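Local structure of TIGR00725 family protein (Thermotoga maritima, 1RCU) at residues A[160-165]-A[174-179]; A[144-149]-A[183-188]; A[64-69]-A[109-114]. The protein is of unknown function but belongs to the SLOG group of Rossmann-like proteins and probably binds a nucleotide or a related small ligand. One frame throughout, in Å; residues are numbered along the deposited sequence.

Interaction 1: A[160-165]-A[174-179]; sequences QVLIDG and VEIHQA
Leu-162 reaches from its loop to strand 176-179 and meets Ile-176 and Gln-178 with its two methyl groups. Its CG lies beside the backbone N (chi1 -64°), which sends the isobutyl group toward the strand. CB and CG make no close approach of their own; the touching is left to the forked tip. CD1 lies against the amide nitrogen NE2 of Gln-178 at 3.5 Å, the two side chains coming from opposite directions. CD2 rests on the root of Ile-176, 4.1 Å from its CB and 4.2 Å from its CG1, and these two side chains cross at a slant. The end of Ile-176 then turns off toward Val-145, Leu-147 and Tyr-139. Strand 176-179 is an edge strand, within this chain, of the parallel sheet of this Rossmann-like domain, so the loop covers a sheet border. Within the loop, residues 162-165 form a type II beta turn with Asp-164 at its third position in a left-handed conformation (phi 57°). Just after the turn, Lys-166 makes a backbone hydrogen bond with Ile-176. The Gln-178 chain is extended beyond CG, and its OE1 accepts a hydrogen bond from NE of Arg-149, which helps to set which end of the amide faces Leu-162. NE2 is also near the carbonyl O of Gly-165, but at 4.3 Å the two are too far apart to bond. Leu-168 covers both Leu-162 and Ile-176, and Val-161 packs on Val-161 of the second subunit.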
loop_
_atom_site.group_PDB
_atom_site.type_symbol
_atom_site.label_atom_id
_atom_site.label_comp_id
_atom_site.label_asym_id
_atom_site.label_seq_id
_atom_site.Cartn_x
_atom_site.Cartn_y
_atom_site.Cartn_z
ATOM N N GLN A 160 22.377 9.261 -19.567
ATOM C CA GLN A 160 23.282 8.512 -20.407
ATOM C C GLN A 160 22.653 7.235 -20.973
ATOM O O GLN A 160 23.306 6.494 -21.701
ATOM C CB GLN A 160 24.557 8.204 -19.615
ATOM C CG GLN A 160 25.267 9.463 -19.081
ATOM C CD GLN A 160 25.426 10.561 -20.147
ATOM O OE1 GLN A 160 26.030 10.339 -21.199
ATOM N NE2 GLN A 160 24.875 11.745 -19.874
ATOM N N VAL A 161 21.382 6.992 -20.654
ATOM C CA VAL A 161 20.680 5.805 -21.145
ATOM C C VAL A 161 19.300 6.079 -21.751
ATOM O O VAL A 161 18.430 5.206 -21.753
ATOM C CB VAL A 161 20.519 4.725 -20.032
ATOM C CG1 VAL A 161 21.875 4.118 -19.702
ATOM C CG2 VAL A 161 19.875 5.334 -18.779
ATOM N N LEU A 162 19.110 7.290 -22.269
ATOM C CA LEU A 162 17.845 7.673 -22.881
ATOM C C LEU A 162 17.722 7.131 -24.295
ATOM O O LEU A 162 18.667 7.165 -25.078
ATOM C CB LEU A 162 17.716 9.191 -22.900
ATOM C CG LEU A 162 17.651 9.876 -21.540
ATOM C CD1 LEU A 162 17.824 11.362 -21.741
ATOM C CD2 LEU A 162 16.332 9.581 -20.860
ATOM N N ILE A 163 16.542 6.628 -24.607
ATOM C CA ILE A 163 16.271 6.082 -25.921
ATOM C C ILE A 163 15.848 7.309 -26.732
ATOM O O ILE A 163 14.989 8.062 -26.296
ATOM C CB ILE A 163 15.145 5.017 -25.810
ATOM C CG1 ILE A 163 15.585 3.884 -24.860
ATOM C CG2 ILE A 163 14.778 4.487 -27.186
ATOM C CD1 ILE A 163 14.450 2.996 -24.336
ATOM N N ASP A 164 16.490 7.529 -27.878
ATOM C CA ASP A 164 16.190 8.678 -28.734
ATOM C C ASP A 164 16.341 10.001 -28.000
ATOM O O ASP A 164 15.634 10.963 -28.302
ATOM C CB ASP A 164 14.765 8.585 -29.259
ATOM C CG ASP A 164 14.534 7.345 -30.073
ATOM O OD1 ASP A 164 15.237 7.178 -31.091
ATOM O OD2 ASP A 164 13.657 6.540 -29.699
ATOM N N GLY A 165 17.260 10.041 -27.039
ATOM C CA GLY A 165 17.489 11.241 -26.251
ATOM C C GLY A 165 16.281 11.743 -25.460
ATOM O O GLY A 165 16.292 12.874 -24.966
ATOM N N VAL A 174 6.371 8.919 -21.972
ATOM C CA VAL A 174 6.384 10.380 -21.898
ATOM C C VAL A 174 7.825 10.877 -22.001
ATOM O O VAL A 174 8.762 10.151 -21.676
ATOM C CB VAL A 174 5.719 10.895 -20.592
ATOM C CG1 VAL A 174 6.447 10.349 -19.374
ATOM C CG2 VAL A 174 5.706 12.415 -20.570
ATOM N N GLU A 175 8.012 12.106 -22.468
ATOM C CA GLU A 175 9.359 12.632 -22.659
ATOM C C GLU A 175 10.088 13.050 -21.381
ATOM O O GLU A 175 9.503 13.636 -20.469
ATOM C CB GLU A 175 9.332 13.823 -23.626
ATOM C CG GLU A 175 10.730 14.302 -24.014
ATOM C CD GLU A 175 10.745 15.578 -24.856
ATOM O OE1 GLU A 175 9.767 15.828 -25.584
ATOM O OE2 GLU A 175 11.753 16.321 -24.805
ATOM N N ILE A 176 11.373 12.736 -21.321
ATOM C CA ILE A 176 12.181 13.129 -20.184
ATOM C C ILE A 176 12.929 14.383 -20.615
ATOM O O ILE A 176 13.873 14.311 -21.396
ATOM C CB ILE A 176 13.217 12.065 -19.827
ATOM C CG1 ILE A 176 12.532 10.735 -19.510
ATOM C CG2 ILE A 176 14.050 12.542 -18.647
ATOM C CD1 ILE A 176 11.587 10.786 -18.328
ATOM N N HIS A 177 12.502 15.537 -20.122
ATOM C CA HIS A 177 13.168 16.782 -20.481
ATOM C C HIS A 177 14.451 17.003 -19.671
ATOM O O HIS A 177 14.645 16.438 -18.582
ATOM C CB HIS A 177 12.216 17.965 -20.267
ATOM C CG HIS A 177 10.927 17.842 -21.019
ATOM N ND1 HIS A 177 9.918 16.988 -20.634
ATOM C CD2 HIS A 177 10.500 18.445 -22.154
ATOM C CE1 HIS A 177 8.923 17.069 -21.501
ATOM N NE2 HIS A 177 9.254 17.947 -22.431
ATOM N N GLN A 178 15.324 17.842 -20.217
ATOM C CA GLN A 178 16.590 18.202 -19.586
ATOM C C GLN A 178 16.707 19.728 -19.569
ATOM O O GLN A 178 16.335 20.403 -20.534
ATOM C CB GLN A 178 17.769 17.623 -20.374
ATOM C CG GLN A 178 17.843 16.125 -20.313
ATOM C CD GLN A 178 19.061 15.568 -21.030
ATOM O OE1 GLN A 178 20.206 15.855 -20.658
ATOM N NE2 GLN A 178 18.825 14.748 -22.047
ATOM N N ALA A 179 17.211 20.265 -18.463
ATOM C CA ALA A 179 17.415 21.701 -18.298
ATOM C C ALA A 179 18.705 21.890 -17.516
ATOM O O ALA A 179 19.027 21.090 -16.645
ATOM C CB ALA A 179 16.230 22.324 -17.535
#

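Interaction 2: A[144-149]-A[183-188]; sequences PVILLR and EEAVQI
Ile-146 is the first residue of 144-149 to meet the helix, lying against Ala-185 and Ile-188. Its CG1 sits beside the backbone N (chi1 -61°) and the chain runs on extended, carrying CD1 to the helix surface. There CD1 meets CG2 of Ile-188 at 3.7 Å, the two isoleucines sliding past each other in opposite directions, and it comes equally near the carbonyl O of Ala-185, also at 3.7 Å. The other branch of Ile-146, CG2, is 4.3 Å from CB of Ala-185. Leu-147 points to the other face of the sheet, where it packs on Ile-158 and Ile-176. Leu-148 returns to the helix side from one flank: with CG anti to the backbone N (chi1 -164°), its CD1 swings in to 4.1 Å from CB of Ala-185, whose small methyl is thus touched by both strand residues. Arg-149, past the strand end, turns from the helix and forms a salt bridge with Asp-156. The side chains meet through apolar groups alone, and most of the contact is buried. The short strand and helix axes run nearly antiparallel, at 173°, and approach to 9.3 Å. A helix laid antiparallel over parallel strands, here the C-terminal helix 182-190 on strand 145-148, is the layered alpha/beta packing of a Rossmann-like fold.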
loop_
_atom_site.group_PDB
_atom_site.type_symbol
_atom_site.label_atom_id
_atom_site.label_comp_id
_atom_site.label_asym_id
_atom_site.label_seq_id
_atom_site.Cartn_x
_atom_site.Cartn_y
_atom_site.Cartn_z
ATOM N N PRO A 144 5.535 13.953 -17.049
ATOM C CA PRO A 144 6.750 14.506 -17.645
ATOM C C PRO A 144 7.751 14.805 -16.544
ATOM O O PRO A 144 7.397 15.285 -15.464
ATOM C CB PRO A 144 6.255 15.765 -18.353
ATOM C CG PRO A 144 5.029 16.132 -17.563
ATOM C CD PRO A 144 4.371 14.800 -17.334
ATOM N N VAL A 145 9.004 14.503 -16.843
ATOM C CA VAL A 145 10.107 14.697 -15.931
ATOM C C VAL A 145 11.079 15.709 -16.531
ATOM O O VAL A 145 11.367 15.689 -17.738
ATOM C CB VAL A 145 10.898 13.359 -15.695
ATOM C CG1 VAL A 145 12.123 13.625 -14.821
ATOM C CG2 VAL A 145 9.992 12.302 -15.048
ATOM N N ILE A 146 11.567 16.603 -15.681
ATOM C CA ILE A 146 12.551 17.575 -16.100
ATOM C C ILE A 146 13.774 17.335 -15.225
ATOM O O ILE A 146 13.715 17.504 -14.009
ATOM C CB ILE A 146 12.059 19.013 -15.905
ATOM C CG1 ILE A 146 10.801 19.235 -16.754
ATOM C CG2 ILE A 146 13.186 20.008 -16.286
ATOM C CD1 ILE A 146 10.100 20.547 -16.472
ATOM N N LEU A 147 14.871 16.910 -15.842
ATOM C CA LEU A 147 16.104 16.647 -15.105
ATOM C C LEU A 147 16.852 17.961 -15.039
ATOM O O LEU A 147 17.031 18.634 -16.064
ATOM C CB LEU A 147 16.985 15.612 -15.837
ATOM C CG LEU A 147 16.406 14.270 -16.325
ATOM C CD1 LEU A 147 17.461 13.482 -17.105
ATOM C CD2 LEU A 147 15.913 13.440 -15.139
ATOM N N LEU A 148 17.268 18.352 -13.841
ATOM C CA LEU A 148 18.021 19.590 -13.696
ATOM C C LEU A 148 19.476 19.129 -13.729
ATOM O O LEU A 148 20.039 18.732 -12.715
ATOM C CB LEU A 148 17.674 20.270 -12.367
ATOM C CG LEU A 148 18.079 21.740 -12.248
ATOM C CD1 LEU A 148 17.546 22.564 -13.434
ATOM C CD2 LEU A 148 17.543 22.286 -10.948
ATOM N N ARG A 149 20.055 19.149 -14.921
ATOM C CA ARG A 149 21.424 18.698 -15.150
ATOM C C ARG A 149 22.511 19.461 -14.411
ATOM O O ARG A 149 22.323 20.601 -13.996
ATOM C CB ARG A 149 21.704 18.727 -16.652
ATOM C CG ARG A 149 20.604 18.066 -17.428
ATOM C CD ARG A 149 20.544 16.588 -17.142
ATOM N NE ARG A 149 21.213 15.893 -18.228
ATOM C CZ ARG A 149 22.518 15.681 -18.286
ATOM N NH1 ARG A 149 23.313 16.089 -17.311
ATOM N NH2 ARG A 149 23.015 15.105 -19.354
ATOM N N GLU A 183 15.884 28.608 -14.348
ATOM C CA GLU A 183 15.077 29.398 -15.262
ATOM C C GLU A 183 14.664 28.556 -16.466
ATOM O O GLU A 183 13.538 28.675 -16.959
ATOM C CB GLU A 183 15.842 30.642 -15.711
ATOM C CG GLU A 183 15.003 31.614 -16.512
ATOM C CD GLU A 183 15.742 32.899 -16.824
ATOM O OE1 GLU A 183 16.676 32.869 -17.656
ATOM O OE2 GLU A 183 15.386 33.942 -16.227
ATOM N N GLU A 184 15.569 27.696 -16.924
ATOM C CA GLU A 184 15.282 26.833 -18.061
ATOM C C GLU A 184 14.211 25.818 -17.662
ATOM O O GLU A 184 13.284 25.550 -18.422
ATOM C CB GLU A 184 16.556 26.109 -18.515
ATOM C CG GLU A 184 16.477 25.510 -19.907
ATOM C CD GLU A 184 17.773 24.842 -20.321
ATOM O OE1 GLU A 184 18.853 25.295 -19.875
ATOM O OE2 GLU A 184 17.715 23.877 -21.112
ATOM N N ALA A 185 14.342 25.270 -16.456
ATOM C CA ALA A 185 13.401 24.284 -15.923
ATOM C C ALA A 185 11.951 24.777 -15.870
ATOM O O ALA A 185 11.041 24.124 -16.382
ATOM C CB ALA A 185 13.839 23.850 -14.525
ATOM N N VAL A 186 11.727 25.928 -15.245
ATOM C CA VAL A 186 10.383 26.481 -15.138
ATOM C C VAL A 186 9.824 26.866 -16.498
ATOM O O VAL A 186 8.615 26.885 -16.718
ATOM C CB VAL A 186 10.377 27.721 -14.253
ATOM C CG1 VAL A 186 8.953 28.207 -14.024
ATOM C CG2 VAL A 186 11.064 27.394 -12.950
ATOM N N GLN A 187 10.722 27.183 -17.407
ATOM C CA GLN A 187 10.351 27.557 -18.748
ATOM C C GLN A 187 9.713 26.359 -19.446
ATOM O O GLN A 187 8.715 26.483 -20.149
ATOM C CB GLN A 187 11.615 28.004 -19.463
ATOM C CG GLN A 187 11.432 28.650 -20.788
ATOM C CD GLN A 187 12.765 29.106 -21.355
ATOM O OE1 GLN A 187 13.489 29.877 -20.715
ATOM N NE2 GLN A 187 13.107 28.616 -22.545
ATOM N N ILE A 188 10.305 25.195 -19.234
ATOM C CA ILE A 188 9.817 23.949 -19.810
ATOM C C ILE A 188 8.455 23.571 -19.202
ATOM O O ILE A 188 7.567 23.077 -19.898
ATOM C CB ILE A 188 10.854 22.825 -19.559
ATOM C CG1 ILE A 188 12.139 23.141 -20.315
ATOM C CG2 ILE A 188 10.330 21.493 -20.021
ATOM C CD1 ILE A 188 13.307 22.259 -19.941
#

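Interaction 3: A[64-69]-A[109-114]; sequences GGRDGV and QMRSFV
The guanidinium of Arg-111 meets the 64-69 loop at its edge: the carbonyl O of Gly-64 lies in its plane, and CG of Arg-66 stands near that plane at 4.3 Å from NH1. The loop meets it at the edge alone; Ile-87 and Pro-89 also touch this side chain. NH1 donates to Gly-64 O over 3.0 Å, but the angle at the hydrogen is 120°, which makes it a weak, bent bond. The same nitrogen comes within 3.5 Å of CA of Gly-64, so it lies close against the backbone. The arginine starts with CG anti to the backbone N (chi1 175°) and then bends twice, at chi2 and chi3, which folds the head back along its own helix. There NH2 bonds to the carbonyl O of Phe-108, and NE is also hydrogen-bonded next to the segment. Residues 64-69 carry the chain from strand 60-63 into the start of helix 68-79, through a glycine-rich turn in which Gly-65 and Gly-68 have positive phi. It resembles the GGxxG loop after the second strand of LOG-type proteins, and a part in a nucleotide or phosphate site is possible. Arg-66 NH1 stands 5.7 Å from Arg-111 NH1, and its NE forms a salt bridge with Glu-92. In helix 108-116, OG of Ser-112 is hydrogen-bonded to Glu-134, linking this helix to helix 129-140. Arg-111 and Glu-134 appear to occupy positions like those of the active-site arginine and glutamate of LOG proteins, though no activity is established here. Turned from the loop, selenomethionine Met-110 packs on Met-110 of the second subunit, and Phe-113 packs on Gln-109 of that same subunit.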
loop_
_atom_site.group_PDB
_atom_site.type_symbol
_atom_site.label_atom_id
_atom_site.label_comp_id
_atom_site.label_asym_id
_atom_site.label_seq_id
_atom_site.Cartn_x
_atom_site.Cartn_y
_atom_site.Cartn_z
ATOM N N GLY A 64 9.079 14.493 -1.061
ATOM C CA GLY A 64 9.156 13.412 -0.090
ATOM C C GLY A 64 9.243 13.807 1.374
ATOM O O GLY A 64 9.429 12.941 2.225
ATOM N N GLY A 65 9.148 15.108 1.652
ATOM C CA GLY A 65 9.148 15.625 3.015
ATOM C C GLY A 65 10.340 15.516 3.955
ATOM O O GLY A 65 10.301 16.102 5.039
ATOM N N ARG A 66 11.388 14.791 3.578
ATOM C CA ARG A 66 12.540 14.636 4.463
ATOM C C ARG A 66 13.507 15.822 4.405
ATOM O O ARG A 66 13.108 16.967 4.204
ATOM C CB ARG A 66 13.301 13.358 4.104
ATOM C CG ARG A 66 12.443 12.125 3.896
ATOM C CD ARG A 66 12.246 11.311 5.177
ATOM N NE ARG A 66 13.485 11.039 5.924
ATOM C CZ ARG A 66 14.593 10.493 5.425
ATOM N NH1 ARG A 66 14.661 10.143 4.150
ATOM N NH2 ARG A 66 15.639 10.289 6.218
ATOM N N ASP A 67 14.789 15.516 4.588
ATOM C CA ASP A 67 15.856 16.514 4.553
ATOM C C ASP A 67 16.425 16.686 3.136
ATOM O O ASP A 67 15.695 16.596 2.141
ATOM C CB ASP A 67 16.987 16.108 5.516
ATOM C CG ASP A 67 17.358 14.621 5.407
ATOM O OD1 ASP A 67 17.152 14.009 4.338
ATOM O OD2 ASP A 67 17.873 14.070 6.403
ATOM N N GLY A 68 17.728 16.945 3.064
ATOM C CA GLY A 68 18.408 17.107 1.787
ATOM C C GLY A 68 17.807 18.116 0.829
ATOM O O GLY A 68 17.427 19.218 1.230
ATOM N N VAL A 69 17.749 17.744 -0.445
ATOM C CA VAL A 69 17.181 18.607 -1.475
ATOM C C VAL A 69 15.740 18.993 -1.124
ATOM O O VAL A 69 15.332 20.136 -1.330
ATOM C CB VAL A 69 17.189 17.900 -2.870
ATOM C CG1 VAL A 69 16.190 18.554 -3.826
ATOM C CG2 VAL A 69 18.573 17.965 -3.469
ATOM N N GLN A 109 9.713 3.578 -0.942
ATOM C CA GLN A 109 9.324 3.397 -2.334
ATOM C C GLN A 109 7.834 3.582 -2.620
ATOM O O GLN A 109 7.454 4.292 -3.557
ATOM C CB GLN A 109 9.807 2.025 -2.824
ATOM C CG GLN A 109 11.282 2.008 -3.197
ATOM C CD GLN A 109 12.195 2.413 -2.053
ATOM O OE1 GLN A 109 12.316 1.705 -1.051
ATOM N NE2 GLN A 109 12.844 3.570 -2.197
HETATM N N MSE A 110 6.980 2.958 -1.825
HETATM C CA MSE A 110 5.547 3.110 -2.031
HETATM C C MSE A 110 5.098 4.541 -1.746
HETATM O O MSE A 110 4.221 5.069 -2.431
HETATM C CB MSE A 110 4.802 2.091 -1.172
HETATM C CG MSE A 110 5.064 0.677 -1.675
HETATM SE SE MSE A 110 4.113 -0.705 -0.764
HETATM C CE MSE A 110 4.685 -0.285 1.044
ATOM N N ARG A 111 5.708 5.171 -0.749
ATOM C CA ARG A 111 5.408 6.560 -0.410
ATOM C C ARG A 111 5.685 7.397 -1.667
ATOM O O ARG A 111 4.957 8.340 -1.984
ATOM C CB ARG A 111 6.327 7.011 0.735
ATOM C CG ARG A 111 6.239 8.481 1.145
ATOM C CD ARG A 111 7.247 9.403 0.449
ATOM N NE ARG A 111 8.459 8.692 0.080
ATOM C CZ ARG A 111 9.689 9.078 0.396
ATOM N NH1 ARG A 111 9.888 10.182 1.105
ATOM N NH2 ARG A 111 10.723 8.358 -0.020
ATOM N N SER A 112 6.747 7.022 -2.379
ATOM C CA SER A 112 7.147 7.702 -3.605
ATOM C C SER A 112 6.075 7.591 -4.682
ATOM O O SER A 112 5.833 8.532 -5.439
ATOM C CB SER A 112 8.453 7.103 -4.148
ATOM O OG SER A 112 9.559 7.479 -3.357
ATOM N N PHE A 113 5.444 6.428 -4.764
ATOM C CA PHE A 113 4.419 6.272 -5.769
ATOM C C PHE A 113 3.155 7.044 -5.473
ATOM O O PHE A 113 2.456 7.431 -6.398
ATOM C CB PHE A 113 4.174 4.789 -6.042
ATOM C CG PHE A 113 5.233 4.198 -6.913
ATOM C CD1 PHE A 113 5.277 4.509 -8.272
ATOM C CD2 PHE A 113 6.267 3.466 -6.356
ATOM C CE1 PHE A 113 6.347 4.107 -9.058
ATOM C CE2 PHE A 113 7.341 3.058 -7.126
ATOM C CZ PHE A 113 7.386 3.381 -8.485
ATOM N N VAL A 114 2.856 7.302 -4.202
ATOM C CA VAL A 114 1.671 8.104 -3.945
ATOM C C VAL A 114 2.083 9.565 -4.127
ATOM O O VAL A 114 1.248 10.426 -4.397
ATOM C CB VAL A 114 1.049 7.878 -2.529
ATOM C CG1 VAL A 114 1.796 6.814 -1.788
ATOM C CG2 VAL A 114 1.005 9.175 -1.770
#

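In the fold
Interactions 1 and 2 adjoin, their centres 12 Å apart, because strands 176-179 and 145-148 are neighbours in the sheet: His-177 N lies 2.6 Å from Val-145 O, a probable hydrogen bond. The strand of interaction 1 is followed in the chain by the helix of interaction 2, and CD1 of Ile-188 comes 3.6 Å from O of Gln-178. Interaction 3 stands apart, its centre 23 Å from that of interaction 1. Interactions 2 and 3 lie on opposite sides of the chain's centre, 20 Å apart between centres and about 8 Å between nearest atoms. Interactions 1 and 3 both touch the second subunit. No ligand marks a site, but by resemblance to LOG proteins, interaction 3 is probably the contact closest to one.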